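Long-range contacts in selenium-binding protein (Sulfolobus tokodaii, PDB 2ECE), which is a beta-propeller of unknown function that may bind selenium: residues A[23-28]-A[48-53]; A[385-390]-A[447-452]. All blocks are in the same frame, centred on the assembly; numbering follows the deposited sequence.

Interaction 1: residues A[23-28]-A[48-53]; sequences PPEDLA and VDVNPK
Val48 pairs with Ala28 as the hydrogen-bonded step of the antiparallel hairpin made by strands 27-33 and 44-49, in one blade of the beta-propeller. Val48 N gives its hydrogen to Ala28 O at 2.8 Å, Ala28 N returns one to Val48 O at 2.8 Å, and both carbonyls are met in their own planes. The two side chains share the face that packs on strand 429-438, where Val48 meets Phe435 and Val437.

Asp49, opposite Leu27 in a non-hydrogen-bonded pair, lies on the other face. Its OD1 accepts Asn51 N at 3.1 Å, nearly along the C-O axis, in an Asx turn, while OD2 is held by Thr56, Ser54 and a salt bridge to Arg118.

Val50 N still reaches Asp26 O at 3.0 Å, but from 36° above the carbonyl plane, as regular pairing ends. The Val50 side chain sits off the staggered positions (chi1 118°) and is tightly packed: CG1 crosses Glu25 CG obliquely at 3.4 Å, while CG2 lies 4.1 Å from Ala28 CB. The Glu25 carboxylate goes elsewhere, to Arg394 and Tyr396; one water donates to both Glu25 O and Val50 O.

Asn51 runs alongside Asp26, amide and carboxylate planes almost parallel, and Asn51 ND2 makes a weak, bent bond of 3.0 Å to Asp26 OD1. Asn51 OD1 accepts Lys53 N at 2.9 Å in a second Asx turn, which fixes the amide's rotation. The open end of the hairpin is thus held mostly by main-chain bonds and side-chain-to-backbone turns, and Glu25 and Asp49 have their salt-bridge partners, Arg394 and Arg118, elsewhere in the chain.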
loop_
_atom_site.group_PDB
_atom_site.type_symbol
_atom_site.label_atom_id
_atom_site.label_comp_id
_atom_site.label_asym_id
_atom_site.label_seq_id
_atom_site.Cartn_x
_atom_site.Cartn_y
_atom_site.Cartn_z
ATOM N N PRO A 23 18.644 13.601 -2.681
ATOM C CA PRO A 23 18.927 13.012 -3.995
ATOM C C PRO A 23 17.839 12.041 -4.455
ATOM O O PRO A 23 17.245 11.332 -3.638
ATOM C CB PRO A 23 20.262 12.305 -3.775
ATOM C CG PRO A 23 20.907 13.123 -2.696
ATOM C CD PRO A 23 19.761 13.352 -1.754
ATOM N N PRO A 24 17.579 11.983 -5.775
ATOM C CA PRO A 24 16.558 11.096 -6.345
ATOM C C PRO A 24 16.888 9.623 -6.108
ATOM O O PRO A 24 18.014 9.283 -5.744
ATOM C CB PRO A 24 16.587 11.438 -7.839
ATOM C CG PRO A 24 17.228 12.798 -7.896
ATOM C CD PRO A 24 18.292 12.700 -6.844
ATOM N N GLU A 25 15.904 8.757 -6.332
ATOM C CA GLU A 25 16.082 7.316 -6.154
ATOM C C GLU A 25 16.846 6.688 -7.327
ATOM O O GLU A 25 16.646 7.073 -8.475
ATOM C CB GLU A 25 14.713 6.632 -6.021
ATOM C CG GLU A 25 13.867 6.617 -7.301
ATOM C CD GLU A 25 13.129 7.924 -7.569
ATOM O OE1 GLU A 25 13.340 8.905 -6.824
ATOM O OE2 GLU A 25 12.330 7.973 -8.535
ATOM N N ASP A 26 17.715 5.723 -7.031
ATOM C CA ASP A 26 18.484 5.019 -8.057
ATOM C C ASP A 26 17.832 3.676 -8.389
ATOM O O ASP A 26 17.961 3.168 -9.504
ATOM C CB ASP A 26 19.913 4.719 -7.588
ATOM C CG ASP A 26 20.820 5.926 -7.634
ATOM O OD1 ASP A 26 20.721 6.716 -8.600
ATOM O OD2 ASP A 26 21.651 6.073 -6.709
ATOM N N LEU A 27 17.133 3.107 -7.407
ATOM C CA LEU A 27 16.508 1.802 -7.578
ATOM C C LEU A 27 15.092 1.735 -7.054
ATOM O O LEU A 27 14.668 2.554 -6.242
ATOM C CB LEU A 27 17.321 0.733 -6.845
ATOM C CG LEU A 27 18.812 0.641 -7.125
ATOM C CD1 LEU A 27 19.485 -0.116 -5.986
ATOM C CD2 LEU A 27 19.043 -0.037 -8.472
ATOM N N ALA A 28 14.378 0.714 -7.516
ATOM C CA ALA A 28 13.007 0.466 -7.103
ATOM C C ALA A 28 12.887 -1.014 -6.772
ATOM O O ALA A 28 13.122 -1.873 -7.620
ATOM C CB ALA A 28 12.043 0.831 -8.224
ATOM N N VAL A 48 14.752 -3.077 -9.611
ATOM C CA VAL A 48 14.658 -2.346 -10.867
ATOM C C VAL A 48 15.521 -1.085 -10.873
ATOM O O VAL A 48 15.440 -0.257 -9.953
ATOM C CB VAL A 48 13.194 -1.946 -11.164
ATOM C CG1 VAL A 48 13.121 -1.139 -12.448
ATOM C CG2 VAL A 48 12.330 -3.196 -11.286
ATOM N N ASP A 49 16.351 -0.962 -11.912
ATOM C CA ASP A 49 17.228 0.195 -12.075
ATOM C C ASP A 49 16.315 1.293 -12.574
ATOM O O ASP A 49 15.715 1.204 -13.652
ATOM C CB ASP A 49 18.330 -0.061 -13.110
ATOM C CG ASP A 49 19.407 1.015 -13.087
ATOM O OD1 ASP A 49 19.067 2.199 -12.851
ATOM O OD2 ASP A 49 20.593 0.676 -13.307
ATOM N N VAL A 50 16.227 2.345 -11.780
ATOM C CA VAL A 50 15.339 3.434 -12.083
ATOM C C VAL A 50 16.003 4.788 -12.388
ATOM O O VAL A 50 15.329 5.815 -12.467
ATOM C CB VAL A 50 14.301 3.492 -10.921
ATOM C CG1 VAL A 50 14.355 4.795 -10.170
ATOM C CG2 VAL A 50 12.927 3.183 -11.456
ATOM N N ASN A 51 17.317 4.760 -12.605
ATOM C CA ASN A 51 18.133 5.942 -12.924
ATOM C C ASN A 51 18.286 6.057 -14.452
ATOM O O ASN A 51 18.917 5.207 -15.074
ATOM C CB ASN A 51 19.523 5.776 -12.299
ATOM C CG ASN A 51 20.391 7.018 -12.429
ATOM O OD1 ASN A 51 20.266 7.799 -13.378
ATOM N ND2 ASN A 51 21.302 7.189 -11.475
ATOM N N PRO A 52 17.730 7.117 -15.067
ATOM C CA PRO A 52 17.790 7.355 -16.519
ATOM C C PRO A 52 19.192 7.370 -17.127
ATOM O O PRO A 52 19.370 7.059 -18.307
ATOM C CB PRO A 52 17.091 8.705 -16.675
ATOM C CG PRO A 52 16.123 8.704 -15.544
ATOM C CD PRO A 52 16.969 8.190 -14.411
ATOM N N LYS A 53 20.182 7.727 -16.319
ATOM C CA LYS A 53 21.558 7.790 -16.791
ATOM C C LYS A 53 22.263 6.441 -16.764
ATOM O O LYS A 53 23.335 6.282 -17.353
ATOM C CB LYS A 53 22.346 8.801 -15.959
ATOM C CG LYS A 53 22.014 10.256 -16.269
ATOM C CD LYS A 53 22.668 11.207 -15.267
ATOM C CE LYS A 53 24.159 10.922 -15.095
ATOM N NZ LYS A 53 24.924 11.083 -16.366
HETATM O O HOH W 1 15.216 8.241 -10.657
#

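Interaction 2: residues A[385-390]-A[447-452]; sequences MLEISR and VRLSGG
Leu386 and Val447 lie on edge strands of two adjacent propeller blades, which run nearly parallel (11° between segments 386-388 and 447-449) with axes 7.3 Å apart. At that spacing a water joins the backbones, accepting from Val447 N at 2.9 Å and donating weakly to Leu386 O.

Glu387 crosses the gap. With CG anti to the backbone N (chi1 -163°) and the chain bent at chi2, its CG rests on Val447 O and its carboxylate folds back, so that OE2 takes Ile388 N at 2.8 Å from above the carboxylate plane. OE1 makes a weak salt bridge of 3.2 Å to Arg448 NH1, and Ser455 also holds OE1. Arg448 is itself fixed by Val447 O, Phe76 O and Asp453.

At Ser389 the contact turns apolar: Leu449 CD1 lies 3.7 Å from Ser389 CA.

Arg390 bends at chi3 to bring NE over the type II turn Leu449-Gly452, bonding Gly452 O at 3.2 Å and, weakly, Gly451 O at 3.1 Å. Its NH1 and NH2 go to Ala19 O and Pro23 O. An alanine here would remove this whole guanidinium and would probably leave the turn less firmly tied to the neighbouring blade. The Glu387 carboxylate is thus shared between Ile388 N, Ser455 and a weakly bonded ion pair, whereas Arg390 is gripped by four backbone carbonyls, whose partial negative charges would probably help to offset its buried positive charge.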
loop_
_atom_site.group_PDB
_atom_site.type_symbol
_atom_site.label_atom_id
_atom_site.label_comp_id
_atom_site.label_asym_id
_atom_site.label_seq_id
_atom_site.Cartn_x
_atom_site.Cartn_y
_atom_site.Cartn_z
ATOM N N MET A 385 -1.245 -0.547 -7.097
ATOM C CA MET A 385 -0.341 0.123 -6.172
ATOM C C MET A 385 0.375 1.270 -6.865
ATOM O O MET A 385 0.703 1.192 -8.049
ATOM C CB MET A 385 0.702 -0.840 -5.596
ATOM C CG MET A 385 0.183 -1.741 -4.492
ATOM S SD MET A 385 -0.810 -0.887 -3.255
ATOM C CE MET A 385 0.446 0.058 -2.364
ATOM N N LEU A 386 0.606 2.339 -6.110
ATOM C CA LEU A 386 1.292 3.521 -6.615
ATOM C C LEU A 386 2.394 3.895 -5.640
ATOM O O LEU A 386 2.327 3.559 -4.453
ATOM C CB LEU A 386 0.334 4.719 -6.688
ATOM C CG LEU A 386 -0.990 4.631 -7.442
ATOM C CD1 LEU A 386 -1.842 5.860 -7.138
ATOM C CD2 LEU A 386 -0.711 4.528 -8.934
ATOM N N GLU A 387 3.414 4.579 -6.136
ATOM C CA GLU A 387 4.460 5.072 -5.253
ATOM C C GLU A 387 5.036 6.327 -5.885
ATOM O O GLU A 387 5.209 6.391 -7.100
ATOM C CB GLU A 387 5.548 4.039 -5.006
ATOM C CG GLU A 387 6.368 4.419 -3.780
ATOM C CD GLU A 387 5.483 4.934 -2.656
ATOM O OE1 GLU A 387 4.883 4.105 -1.938
ATOM O OE2 GLU A 387 5.362 6.176 -2.504
ATOM N N ILE A 388 5.312 7.327 -5.058
ATOM C CA ILE A 388 5.810 8.606 -5.550
ATOM C C ILE A 388 7.215 8.924 -5.069
ATOM O O ILE A 388 7.549 8.703 -3.904
ATOM C CB ILE A 388 4.903 9.757 -5.075
ATOM C CG1 ILE A 388 3.432 9.359 -5.200
ATOM C CG2 ILE A 388 5.190 11.012 -5.889
ATOM C CD1 ILE A 388 2.486 10.217 -4.348
ATOM N N SER A 389 8.035 9.463 -5.967
ATOM C CA SER A 389 9.389 9.842 -5.603
ATOM C C SER A 389 9.265 10.958 -4.567
ATOM O O SER A 389 8.239 11.630 -4.489
ATOM C CB SER A 389 10.144 10.350 -6.834
ATOM O OG SER A 389 9.433 11.409 -7.454
ATOM N N ARG A 390 10.307 11.149 -3.768
ATOM C CA ARG A 390 10.282 12.188 -2.753
ATOM C C ARG A 390 10.137 13.580 -3.350
ATOM O O ARG A 390 9.471 14.433 -2.759
ATOM C CB ARG A 390 11.534 12.101 -1.874
ATOM C CG ARG A 390 11.381 11.093 -0.745
ATOM C CD ARG A 390 12.666 10.836 0.028
ATOM N NE ARG A 390 13.675 10.141 -0.765
ATOM C CZ ARG A 390 14.604 10.748 -1.495
ATOM N NH1 ARG A 390 14.658 12.075 -1.535
ATOM N NH2 ARG A 390 15.480 10.031 -2.186
ATOM N N VAL A 447 5.873 -1.041 -4.335
ATOM C CA VAL A 447 7.173 -0.554 -4.768
ATOM C C VAL A 447 7.804 0.290 -3.667
ATOM O O VAL A 447 7.138 1.129 -3.068
ATOM C CB VAL A 447 7.026 0.317 -6.048
ATOM C CG1 VAL A 447 8.353 0.966 -6.411
ATOM C CG2 VAL A 447 6.536 -0.546 -7.201
ATOM N N ARG A 448 9.081 0.050 -3.388
ATOM C CA ARG A 448 9.803 0.837 -2.394
ATOM C C ARG A 448 11.034 1.398 -3.090
ATOM O O ARG A 448 11.859 0.648 -3.613
ATOM C CB ARG A 448 10.228 -0.011 -1.181
ATOM C CG ARG A 448 9.416 0.288 0.093
ATOM C CD ARG A 448 8.005 -0.301 0.010
ATOM N NE ARG A 448 7.081 0.233 1.014
ATOM C CZ ARG A 448 6.484 1.419 0.931
ATOM N NH1 ARG A 448 6.711 2.210 -0.110
ATOM N NH2 ARG A 448 5.651 1.811 1.885
ATOM N N LEU A 449 11.153 2.720 -3.103
ATOM C CA LEU A 449 12.283 3.366 -3.756
ATOM C C LEU A 449 13.484 3.489 -2.819
ATOM O O LEU A 449 13.335 3.821 -1.641
ATOM C CB LEU A 449 11.866 4.754 -4.254
ATOM C CG LEU A 449 10.603 4.794 -5.124
ATOM C CD1 LEU A 449 10.245 6.245 -5.446
ATOM C CD2 LEU A 449 10.834 3.991 -6.405
ATOM N N SER A 450 14.674 3.210 -3.339
ATOM C CA SER A 450 15.884 3.316 -2.534
ATOM C C SER A 450 15.956 4.740 -1.982
ATOM O O SER A 450 15.738 5.701 -2.711
ATOM C CB SER A 450 17.121 3.017 -3.388
ATOM O OG SER A 450 17.201 3.887 -4.507
ATOM N N GLY A 451 16.237 4.873 -0.690
ATOM C CA GLY A 451 16.315 6.198 -0.099
ATOM C C GLY A 451 14.994 6.709 0.452
ATOM O O GLY A 451 14.920 7.825 0.965
ATOM N N GLY A 452 13.945 5.898 0.346
ATOM C CA GLY A 452 12.646 6.305 0.856
ATOM C C GLY A 452 11.723 6.901 -0.194
ATOM O O GLY A 452 12.179 7.402 -1.218
HETATM O O HOH W 2 3.677 0.840 -4.486
#

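How the interactions relate
Strands 27-33 and 443-449 are neighbours in one four-stranded blade, closed by strands from both ends of the chain, so the two interactions meet there. Interaction 1 lies toward the blade's outer part, its centre about 20 Å from that of the chain, and is the open end of a hairpin, mostly buried but with Asp26 exposed. Interaction 2, its centre about 11 Å from the chain's, joins that blade to the next and is buried except for part of the turn at Ser450 and Gly451. Regular backbone pairing dominates the first; water, charged side chains and carbonyls bridge the second. They touch directly where Pro23 O meets Arg390 NH2 at 2.6 Å and Leu27 O meets Ser450 N at 3.0 Å.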